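T cell receptor mu chain (Monodelphis domestica, PDB 7L15) pairs with a gamma chain to form the marsupial gamma-mu T cell receptor, and probably takes part in antigen recognition. Local coordinates at residues L48-W53 against I88-E93; W61-N66 against G75-S80. All coordinates share one frame; numbering follows the deposited sequence.

Contact 1: residues L48-W53 against I88-E93; sequences LDWYLW and IFLQIE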
ATOM      1  N   LEU A  48      18.927  -0.912  17.725  1.00 54.25           N
ATOM      2  CA  LEU A  48      18.585  -1.442  16.413  1.00 50.83           C
ATOM      3  C   LEU A  48      17.134  -1.913  16.406  1.00 44.65           C
ATOM      4  O   LEU A  48      16.672  -2.508  17.381  1.00 49.86           O
ATOM      5  CB  LEU A  48      19.526  -2.621  16.054  1.00 53.25           C
ATOM      6  CG  LEU A  48      21.008  -2.245  15.995  1.00 51.74           C
ATOM      7  CD1 LEU A  48      21.901  -3.388  15.575  1.00 51.66           C
ATOM      8  CD2 LEU A  48      21.133  -1.137  15.009  1.00 48.60           C
ATOM      9  N   ASP A  49      16.434  -1.699  15.285  1.00 45.25           N
ATOM     10  CA  ASP A  49      15.010  -2.012  15.157  1.00 42.91           C
ATOM     11  C   ASP A  49      14.719  -2.603  13.779  1.00 48.86           C
ATOM     12  O   ASP A  49      15.516  -2.500  12.842  1.00 50.36           O
ATOM     13  CB  ASP A  49      14.117  -0.770  15.327  1.00 42.04           C
ATOM     14  CG  ASP A  49      14.344  -0.037  16.637  1.00 61.52           C
ATOM     15  OD1 ASP A  49      14.673  -0.693  17.637  1.00 70.56           O
ATOM     16  OD2 ASP A  49      14.180   1.206  16.662  1.00 68.51           O
ATOM     17  N   TRP A  50      13.533  -3.183  13.649  1.00 47.29           N
ATOM     18  CA  TRP A  50      13.008  -3.644  12.368  1.00 44.19           C
ATOM     19  C   TRP A  50      11.729  -2.883  12.059  1.00 44.50           C
ATOM     20  O   TRP A  50      10.842  -2.790  12.917  1.00 45.38           O
ATOM     21  CB  TRP A  50      12.714  -5.143  12.401  1.00 37.73           C
ATOM     22  CG  TRP A  50      13.930  -6.020  12.402  1.00 47.17           C
ATOM     23  CD1 TRP A  50      14.551  -6.578  13.488  1.00 46.50           C
ATOM     24  CD2 TRP A  50      14.658  -6.469  11.252  1.00 43.37           C
ATOM     25  NE1 TRP A  50      15.611  -7.350  13.079  1.00 43.40           N
ATOM     26  CE2 TRP A  50      15.700  -7.292  11.712  1.00 40.39           C
ATOM     27  CE3 TRP A  50      14.525  -6.256   9.881  1.00 45.25           C
ATOM     28  CZ2 TRP A  50      16.595  -7.902  10.850  1.00 40.97           C
ATOM     29  CZ3 TRP A  50      15.429  -6.865   9.018  1.00 37.91           C
ATOM     30  CH2 TRP A  50      16.447  -7.677   9.511  1.00 32.14           C
ATOM     31  N   TYR A  51      11.641  -2.331  10.846  1.00 43.75           N
ATOM     32  CA  TYR A  51      10.456  -1.632  10.363  1.00 37.39           C
ATOM     33  C   TYR A  51       9.957  -2.300   9.091  1.00 43.37           C
ATOM     34  O   TYR A  51      10.763  -2.727   8.257  1.00 41.45           O
ATOM     35  CB  TYR A  51      10.747  -0.153  10.072  1.00 38.40           C
ATOM     36  CG  TYR A  51      10.713   0.713  11.292  1.00 44.90           C
ATOM     37  CD1 TYR A  51      11.741   0.685  12.210  1.00 39.67           C
ATOM     38  CD2 TYR A  51       9.637   1.560  11.533  1.00 47.80           C
ATOM     39  CE1 TYR A  51      11.698   1.470  13.351  1.00 45.38           C
ATOM     40  CE2 TYR A  51       9.584   2.338  12.655  1.00 47.94           C
ATOM     41  CZ  TYR A  51      10.617   2.294  13.562  1.00 46.11           C
ATOM     42  OH  TYR A  51      10.565   3.076  14.683  1.00 58.12           O
ATOM     43  N   LEU A  52       8.626  -2.354   8.947  1.00 40.54           N
ATOM     44  CA  LEU A  52       7.942  -2.886   7.772  1.00 34.58           C
ATOM     45  C   LEU A  52       7.434  -1.745   6.892  1.00 42.38           C
ATOM     46  O   LEU A  52       6.563  -0.972   7.310  1.00 48.82           O
ATOM     47  CB  LEU A  52       6.770  -3.783   8.186  1.00 37.45           C
ATOM     48  CG  LEU A  52       5.979  -4.339   6.991  1.00 46.66           C
ATOM     49  CD1 LEU A  52       6.906  -5.086   6.002  1.00 33.37           C
ATOM     50  CD2 LEU A  52       4.818  -5.236   7.437  1.00 42.08           C
ATOM     51  N   TRP A  53       7.957  -1.651   5.673  1.00 35.35           N
ATOM     52  CA  TRP A  53       7.541  -0.654   4.685  1.00 36.06           C
ATOM     53  C   TRP A  53       6.727  -1.378   3.622  1.00 41.66           C
ATOM     54  O   TRP A  53       7.282  -1.933   2.675  1.00 47.47           O
ATOM     55  CB  TRP A  53       8.745   0.065   4.049  1.00 35.63           C
ATOM     56  CG  TRP A  53       9.459   0.981   4.980  1.00 40.95           C
ATOM     57  CD1 TRP A  53      10.104   0.644   6.131  1.00 40.96           C
ATOM     58  CD2 TRP A  53       9.621   2.392   4.828  1.00 35.47           C
ATOM     59  NE1 TRP A  53      10.658   1.764   6.715  1.00 37.55           N
ATOM     60  CE2 TRP A  53      10.376   2.848   5.929  1.00 41.30           C
ATOM     61  CE3 TRP A  53       9.204   3.310   3.867  1.00 38.86           C
ATOM     62  CZ2 TRP A  53      10.706   4.174   6.097  1.00 35.51           C
ATOM     63  CZ3 TRP A  53       9.534   4.621   4.028  1.00 44.59           C
ATOM     64  CH2 TRP A  53      10.278   5.050   5.140  1.00 46.05           C
ATOM     65  N   ILE A  88      21.841  -8.634  13.936  1.00 43.91           N
ATOM     66  CA  ILE A  88      20.573  -8.818  14.634  1.00 50.57           C
ATOM     67  C   ILE A  88      19.618  -9.551  13.708  1.00 52.50           C
ATOM     68  O   ILE A  88      19.730  -9.482  12.483  1.00 52.46           O
ATOM     69  CB  ILE A  88      19.904  -7.516  15.124  1.00 51.98           C
ATOM     70  CG1 ILE A  88      19.207  -6.780  13.973  1.00 52.19           C
ATOM     71  CG2 ILE A  88      20.903  -6.637  15.826  1.00 58.69           C
ATOM     72  CD1 ILE A  88      18.097  -5.861  14.444  1.00 51.24           C
ATOM     73  N   PHE A  89      18.667 -10.251  14.318  1.00 48.83           N
ATOM     74  CA  PHE A  89      17.740 -11.115  13.604  1.00 45.31           C
ATOM     75  C   PHE A  89      16.306 -10.714  13.894  1.00 50.26           C
ATOM     76  O   PHE A  89      16.009 -10.079  14.909  1.00 46.88           O
ATOM     77  CB  PHE A  89      17.954 -12.570  13.974  1.00 42.36           C
ATOM     78  CG  PHE A  89      19.369 -13.005  13.828  1.00 54.44           C
ATOM     79  CD1 PHE A  89      20.280 -12.804  14.863  1.00 57.62           C
ATOM     80  CD2 PHE A  89      19.810 -13.582  12.643  1.00 50.41           C
ATOM     81  CE1 PHE A  89      21.600 -13.182  14.725  1.00 55.61           C
ATOM     82  CE2 PHE A  89      21.136 -13.962  12.491  1.00 54.94           C
ATOM     83  CZ  PHE A  89      22.033 -13.768  13.536  1.00 59.36           C
ATOM     84  N   LEU A  90      15.431 -11.067  12.962  1.00 43.12           N
ATOM     85  CA  LEU A  90      13.999 -10.891  13.113  1.00 46.36           C
ATOM     86  C   LEU A  90      13.334 -12.249  12.970  1.00 44.34           C
ATOM     87  O   LEU A  90      13.716 -13.054  12.115  1.00 43.40           O
ATOM     88  CB  LEU A  90      13.452  -9.914  12.074  1.00 40.65           C
ATOM     89  CG  LEU A  90      11.935  -9.816  11.925  1.00 43.04           C
ATOM     90  CD1 LEU A  90      11.356  -9.128  13.119  1.00 47.57           C
ATOM     91  CD2 LEU A  90      11.546  -9.048  10.662  1.00 43.78           C
ATOM     92  N   GLN A  91      12.350 -12.516  13.811  1.00 41.36           N
ATOM     93  CA  GLN A  91      11.560 -13.723  13.644  1.00 40.81           C
ATOM     94  C   GLN A  91      10.088 -13.382  13.745  1.00 40.70           C
ATOM     95  O   GLN A  91       9.664 -12.741  14.707  1.00 43.70           O
ATOM     96  CB  GLN A  91      11.913 -14.789  14.671  1.00 43.80           C
ATOM     97  CG  GLN A  91      10.938 -15.940  14.595  1.00 51.95           C
ATOM     98  CD  GLN A  91      11.250 -17.061  15.563  1.00 64.08           C
ATOM     99  OE1 GLN A  91      12.102 -17.914  15.285  1.00 61.12           O
ATOM    100  NE2 GLN A  91      10.551 -17.075  16.704  1.00 55.20           N
ATOM    101  N   ILE A  92       9.316 -13.795  12.741  1.00 42.05           N
ATOM    102  CA  ILE A  92       7.881 -13.593  12.734  1.00 42.03           C
ATOM    103  C   ILE A  92       7.247 -14.937  12.440  1.00 46.56           C
ATOM    104  O   ILE A  92       7.367 -15.466  11.323  1.00 41.82           O
ATOM    105  CB  ILE A  92       7.426 -12.538  11.722  1.00 47.70           C
ATOM    106  CG1 ILE A  92       8.046 -11.188  12.060  1.00 45.77           C
ATOM    107  CG2 ILE A  92       5.915 -12.383  11.778  1.00 45.31           C
ATOM    108  CD1 ILE A  92       7.513 -10.044  11.202  1.00 39.51           C
ATOM    109  N   GLU A  93       6.594 -15.498  13.441  1.00 46.50           N
ATOM    110  CA  GLU A  93       5.902 -16.758  13.272  1.00 50.31           C
ATOM    111  C   GLU A  93       4.541 -16.508  12.671  1.00 49.80           C
ATOM    112  O   GLU A  93       3.991 -15.406  12.765  1.00 54.26           O
ATOM    113  CB  GLU A  93       5.749 -17.469  14.608  1.00 55.00           C
ATOM    114  CG  GLU A  93       7.058 -17.645  15.309  1.00 64.53           C
ATOM    115  CD  GLU A  93       7.041 -18.819  16.241  1.00 73.59           C
ATOM    116  OE1 GLU A  93       7.230 -18.599  17.449  1.00 73.08           O
ATOM    117  OE2 GLU A  93       6.825 -19.960  15.763  1.00 81.38           O
TER
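Trp50 is the bump that fills this contact. Its indole reaches from strand 48-53 into the notch between Ile88 and Leu90, alternate residues whose side chains both face it across the domain. The strands are 8.4 Å apart at the closest approach of their axes, and side chains bridge the gap.

Leu90 lines one wall of the notch. Leu90 CB sits over the face of the Trp50 indole, 3.5 Å from the centroid of the five-membered ring and 13° off the normal, a CH-pi contact. CG of Leu90 is anti to the backbone N, so both methyls lie on that same side of the ring, CD1 near Trp50 CG and CD2 near the ring fusion. Ile88 closes the notch at the NE1 corner. Ile88 CD1 comes in obliquely from the other side of the ring plane, 3.2 Å from Trp50 NE1. The two side chains meet tip to tip. Trp50 NE1 also lies 3.3 Å from Phe89 O.

Such a tryptophan, on strand C and packed beside the intersheet disulfide, is a hallmark of the immunoglobulin fold. Here Trp50 rests on Cys36, which is bonded to Cys105, and on Leu34. Strand 48-53 is C and strand 87-92 is E, so the contact joins the two sheets of the V-set sandwich.

Ile88 serves a second hollow. Its CG1 takes the crowded position between N and carbonyl carbon (chi1 78°), which sends CD1 to the indole and leaves CG2 for Leu48. Leu48 crosses it obliquely. The Leu48 CD1 to Ile88 CG2 distance of 3.4 Å is tighter than normal van der Waals contact. Leu48 CB also stands 3.9 Å from Ile88 CD1.

Contact 2: residues W61-N66 against G75-S80; sequences WLTGLN and GRITSS. With NAG (2-acetamido-2-deoxy-beta-D-glucopyranose), chain D.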
ATOM      1  N   TRP A  61       6.741   0.213  12.840  1.00 43.73           N
ATOM      2  CA  TRP A  61       7.674  -0.424  13.753  1.00 45.82           C
ATOM      3  C   TRP A  61       7.188  -1.827  14.117  1.00 51.23           C
ATOM      4  O   TRP A  61       6.009  -2.034  14.403  1.00 50.51           O
ATOM      5  CB  TRP A  61       7.826   0.432  15.003  1.00 46.52           C
ATOM      6  CG  TRP A  61       8.708  -0.160  16.046  1.00 45.28           C
ATOM      7  CD1 TRP A  61      10.063  -0.109  16.094  1.00 45.89           C
ATOM      8  CD2 TRP A  61       8.287  -0.887  17.206  1.00 47.53           C
ATOM      9  NE1 TRP A  61      10.523  -0.757  17.221  1.00 52.22           N
ATOM     10  CE2 TRP A  61       9.450  -1.247  17.919  1.00 51.45           C
ATOM     11  CE3 TRP A  61       7.040  -1.270  17.709  1.00 47.10           C
ATOM     12  CZ2 TRP A  61       9.406  -1.974  19.113  1.00 52.74           C
ATOM     13  CZ3 TRP A  61       6.993  -1.999  18.902  1.00 53.59           C
ATOM     14  CH2 TRP A  61       8.173  -2.340  19.589  1.00 53.21           C
ATOM     15  N   LEU A  62       8.106  -2.793  14.108  1.00 46.69           N
ATOM     16  CA  LEU A  62       7.795  -4.175  14.454  1.00 48.00           C
ATOM     17  C   LEU A  62       8.398  -4.613  15.775  1.00 45.16           C
ATOM     18  O   LEU A  62       7.712  -5.251  16.578  1.00 42.10           O
ATOM     19  CB  LEU A  62       8.290  -5.127  13.362  1.00 46.84           C
ATOM     20  CG  LEU A  62       7.736  -4.954  11.960  1.00 46.21           C
ATOM     21  CD1 LEU A  62       8.341  -6.025  11.100  1.00 49.95           C
ATOM     22  CD2 LEU A  62       6.236  -5.039  11.981  1.00 39.54           C
ATOM     23  N   THR A  63       9.683  -4.325  15.991  1.00 44.07           N
ATOM     24  CA  THR A  63      10.433  -4.801  17.148  1.00 47.91           C
ATOM     25  C   THR A  63      11.788  -4.107  17.146  1.00 44.49           C
ATOM     26  O   THR A  63      12.220  -3.570  16.127  1.00 47.90           O
ATOM     27  CB  THR A  63      10.607  -6.328  17.123  1.00 47.38           C
ATOM     28  OG1 THR A  63      11.464  -6.744  18.196  1.00 46.56           O
ATOM     29  CG2 THR A  63      11.198  -6.774  15.813  1.00 44.24           C
ATOM     30  N   GLY A  64      12.445  -4.104  18.309  1.00 53.10           N
ATOM     31  CA  GLY A  64      13.769  -3.513  18.404  1.00 52.45           C
ATOM     32  C   GLY A  64      14.474  -4.009  19.641  1.00 57.61           C
ATOM     33  O   GLY A  64      13.877  -4.677  20.486  1.00 62.15           O
ATOM     34  N   LEU A  65      15.762  -3.679  19.746  1.00 48.57           N
ATOM     35  CA  LEU A  65      16.516  -4.176  20.888  1.00 52.18           C
ATOM     36  C   LEU A  65      17.812  -3.403  21.053  1.00 48.28           C
ATOM     37  O   LEU A  65      18.325  -2.789  20.111  1.00 48.88           O
ATOM     38  CB  LEU A  65      16.823  -5.676  20.762  1.00 62.48           C
ATOM     39  CG  LEU A  65      17.919  -6.155  19.807  1.00 68.55           C
ATOM     40  CD1 LEU A  65      18.272  -7.613  20.067  1.00 64.17           C
ATOM     41  CD2 LEU A  65      17.521  -5.972  18.359  1.00 76.53           C
ATOM     42  N   ASN A  66      18.302  -3.418  22.290  1.00 57.94           N
ATOM     43  CA  ASN A  66      19.670  -3.042  22.616  1.00 54.88           C
ATOM     44  C   ASN A  66      20.207  -4.136  23.538  1.00 64.67           C
ATOM     45  O   ASN A  66      19.643  -5.233  23.648  1.00 64.26           O
ATOM     46  CB  ASN A  66      19.750  -1.632  23.220  1.00 58.82           C
ATOM     47  CG  ASN A  66      18.897  -1.465  24.471  1.00 68.91           C
ATOM     48  OD1 ASN A  66      18.840  -2.341  25.335  1.00 63.84           O
ATOM     49  ND2 ASN A  66      18.224  -0.317  24.563  1.00 86.04           N
ATOM     50  N   GLY A  75       3.086 -10.760  19.961  1.00 46.66           N
ATOM     51  CA  GLY A  75       3.754 -11.928  20.523  1.00 46.67           C
ATOM     52  C   GLY A  75       4.514 -12.763  19.504  1.00 51.91           C
ATOM     53  O   GLY A  75       5.591 -13.288  19.799  1.00 52.48           O
ATOM     54  N   ARG A  76       3.963 -12.914  18.299  1.00 56.66           N
ATOM     55  CA  ARG A  76       4.590 -13.753  17.281  1.00 50.54           C
ATOM     56  C   ARG A  76       5.862 -13.127  16.670  1.00 53.47           C
ATOM     57  O   ARG A  76       6.551 -13.808  15.896  1.00 54.69           O
ATOM     58  CB  ARG A  76       3.571 -14.087  16.185  1.00 46.24           C
ATOM     59  CG  ARG A  76       3.101 -12.885  15.369  1.00 43.09           C
ATOM     60  CD  ARG A  76       1.870 -13.171  14.478  1.00 45.30           C
ATOM     61  NE  ARG A  76       1.605 -11.964  13.694  1.00 54.11           N
ATOM     62  CZ  ARG A  76       1.940 -11.783  12.418  1.00 48.54           C
ATOM     63  NH1 ARG A  76       2.519 -12.755  11.718  1.00 36.18           N
ATOM     64  NH2 ARG A  76       1.680 -10.618  11.838  1.00 43.74           N
ATOM     65  N   ILE A  77       6.213 -11.890  17.034  1.00 47.37           N
ATOM     66  CA  ILE A  77       7.350 -11.148  16.480  1.00 41.64           C
ATOM     67  C   ILE A  77       8.438 -11.014  17.541  1.00 48.86           C
ATOM     68  O   ILE A  77       8.158 -10.586  18.669  1.00 55.34           O
ATOM     69  CB  ILE A  77       6.910  -9.753  16.013  1.00 45.35           C
ATOM     70  CG1 ILE A  77       5.822  -9.864  14.934  1.00 45.51           C
ATOM     71  CG2 ILE A  77       8.138  -8.898  15.572  1.00 47.76           C
ATOM     72  CD1 ILE A  77       5.418  -8.546  14.317  1.00 38.10           C
ATOM     73  N   THR A  78       9.679 -11.362  17.193  1.00 42.74           N
ATOM     74  CA  THR A  78      10.795 -11.192  18.126  1.00 45.80           C
ATOM     75  C   THR A  78      12.066 -10.844  17.353  1.00 45.11           C
ATOM     76  O   THR A  78      12.165 -11.043  16.142  1.00 46.75           O
ATOM     77  CB  THR A  78      11.055 -12.443  18.994  1.00 46.70           C
ATOM     78  OG1 THR A  78      11.237 -13.579  18.152  1.00 50.52           O
ATOM     79  CG2 THR A  78       9.893 -12.737  19.965  1.00 42.92           C
ATOM     80  N   SER A  79      13.047 -10.320  18.077  1.00 44.95           N
ATOM     81  CA  SER A  79      14.349 -10.039  17.501  1.00 54.43           C
ATOM     82  C   SER A  79      15.427 -10.495  18.477  1.00 46.89           C
ATOM     83  O   SER A  79      15.167 -10.715  19.656  1.00 48.97           O
ATOM     84  CB  SER A  79      14.498  -8.555  17.164  1.00 52.49           C
ATOM     85  OG  SER A  79      14.192  -7.771  18.295  1.00 51.09           O
ATOM     86  N   SER A  80      16.643 -10.657  17.972  1.00 52.70           N
ATOM     87  CA  SER A  80      17.733 -11.134  18.811  1.00 55.14           C
ATOM     88  C   SER A  80      19.047 -10.703  18.179  1.00 56.18           C
ATOM     89  O   SER A  80      19.082 -10.217  17.041  1.00 51.57           O
ATOM     90  CB  SER A  80      17.674 -12.654  18.985  1.00 52.09           C
ATOM     91  OG  SER A  80      17.712 -13.294  17.722  1.00 61.70           O
TER
HETATM   92  C1  NAG D 401      17.380   0.043  25.680  1.00 64.72           C
HETATM   93  C2  NAG D 401      18.080   1.140  26.517  1.00 80.73           C
HETATM   94  C3  NAG D 401      17.179   1.604  27.664  1.00 83.85           C
HETATM   95  C4  NAG D 401      15.814   2.008  27.128  1.00 86.49           C
HETATM   96  C5  NAG D 401      15.219   0.820  26.384  1.00 82.09           C
HETATM   97  C6  NAG D 401      13.829   1.066  25.840  1.00 82.41           C
HETATM   98  C7  NAG D 401      20.534   1.019  26.506  1.00 89.55           C
HETATM   99  C8  NAG D 401      21.746   0.400  27.133  1.00 87.39           C
HETATM  100  N2  NAG D 401      19.355   0.657  27.025  1.00 89.94           N
HETATM  101  O3  NAG D 401      17.773   2.705  28.343  1.00 88.70           O
HETATM  102  O4  NAG D 401      14.960   2.431  28.184  1.00 93.94           O
HETATM  103  O5  NAG D 401      16.067   0.499  25.271  1.00 71.91           O
HETATM  104  O6  NAG D 401      13.805   2.117  24.888  1.00 83.99           O
HETATM  105  O7  NAG D 401      20.617   1.816  25.577  1.00 90.92           O
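One direct hydrogen bond joins the two segments. Ser79 OG donates to Thr63 OG1 over 2.9 Å. Each hydroxyl is placed by its torsion: OG1 of Thr63 is anti to the backbone N (chi1 174°), and OG of Ser79 stands between N and the carbonyl carbon (chi1 53°). Thr63 OG1 is also hydrogen-bonded to the backbone oxygen of Asp71, on the short strand 70-72. The threonine hydroxyl therefore accepts from Ser79 and donates to the carbonyl of Asp71.

Van der Waals contacts lie around this bond. The CG2 methyls of Thr63 and Ile77 meet at 3.7 Å, with the two side chains crossing obliquely. Ile77 CG2 also lies 3.8 Å from the backbone oxygen of Leu62. Further along, Leu65 reaches across to strand 77-80 with both methyls. Leu65 CD2 is 3.8 Å from Ser79 OG, and Leu65 CD1 is 3.7 Å from Ser80 C. Leu62 CD2 and Ile77 CD1 touch more loosely.

The covalent link is at the far end of segment 61-66. Asn66 ND2 is bonded to C1 of the N-acetylglucosamine at 1.4 Å, and takes no part in the packing. Its OD1 is held by the backbone N-H groups of Ser68 and Ser69; the first of these makes an Asx turn. ND2 is hydrogen-bonded to Gln47 OE1, and Ser68 OG bonds the sugar itself. Together these fix the amide plane and the direction in which the glycan leaves.

Strands 61-65 and 77-80 run roughly the same way, with axes 31° apart. They correspond to C' and D, one from each sheet, and strand 70-72 corresponds to C''. Closure of the sandwich edge by C', C'' and D is typical of the immunoglobulin V-set domain.

Overall arrangement
Both contacts bridge the two sheets of one V-set domain, and their centres are 6 Å apart. They use neighbouring strands: 48-53 pairs with 60-65, and 77-82 pairs with 87-92. The second pairing ties the contacts directly, through probable backbone hydrogen bonds from Phe89 N to Ser80 O and from Gln91 N to Thr78 O. Contact 1 is the deeper, near the disulfide, and is almost wholly apolar and aromatic. Contact 2 lies toward the sandwich edge. It mixes methyl packing with hydroxyl bonding, includes exposed Thr78 and Ser80, and ends at the glycan. Thr63 touches Trp50 and Leu90, linking the two zones.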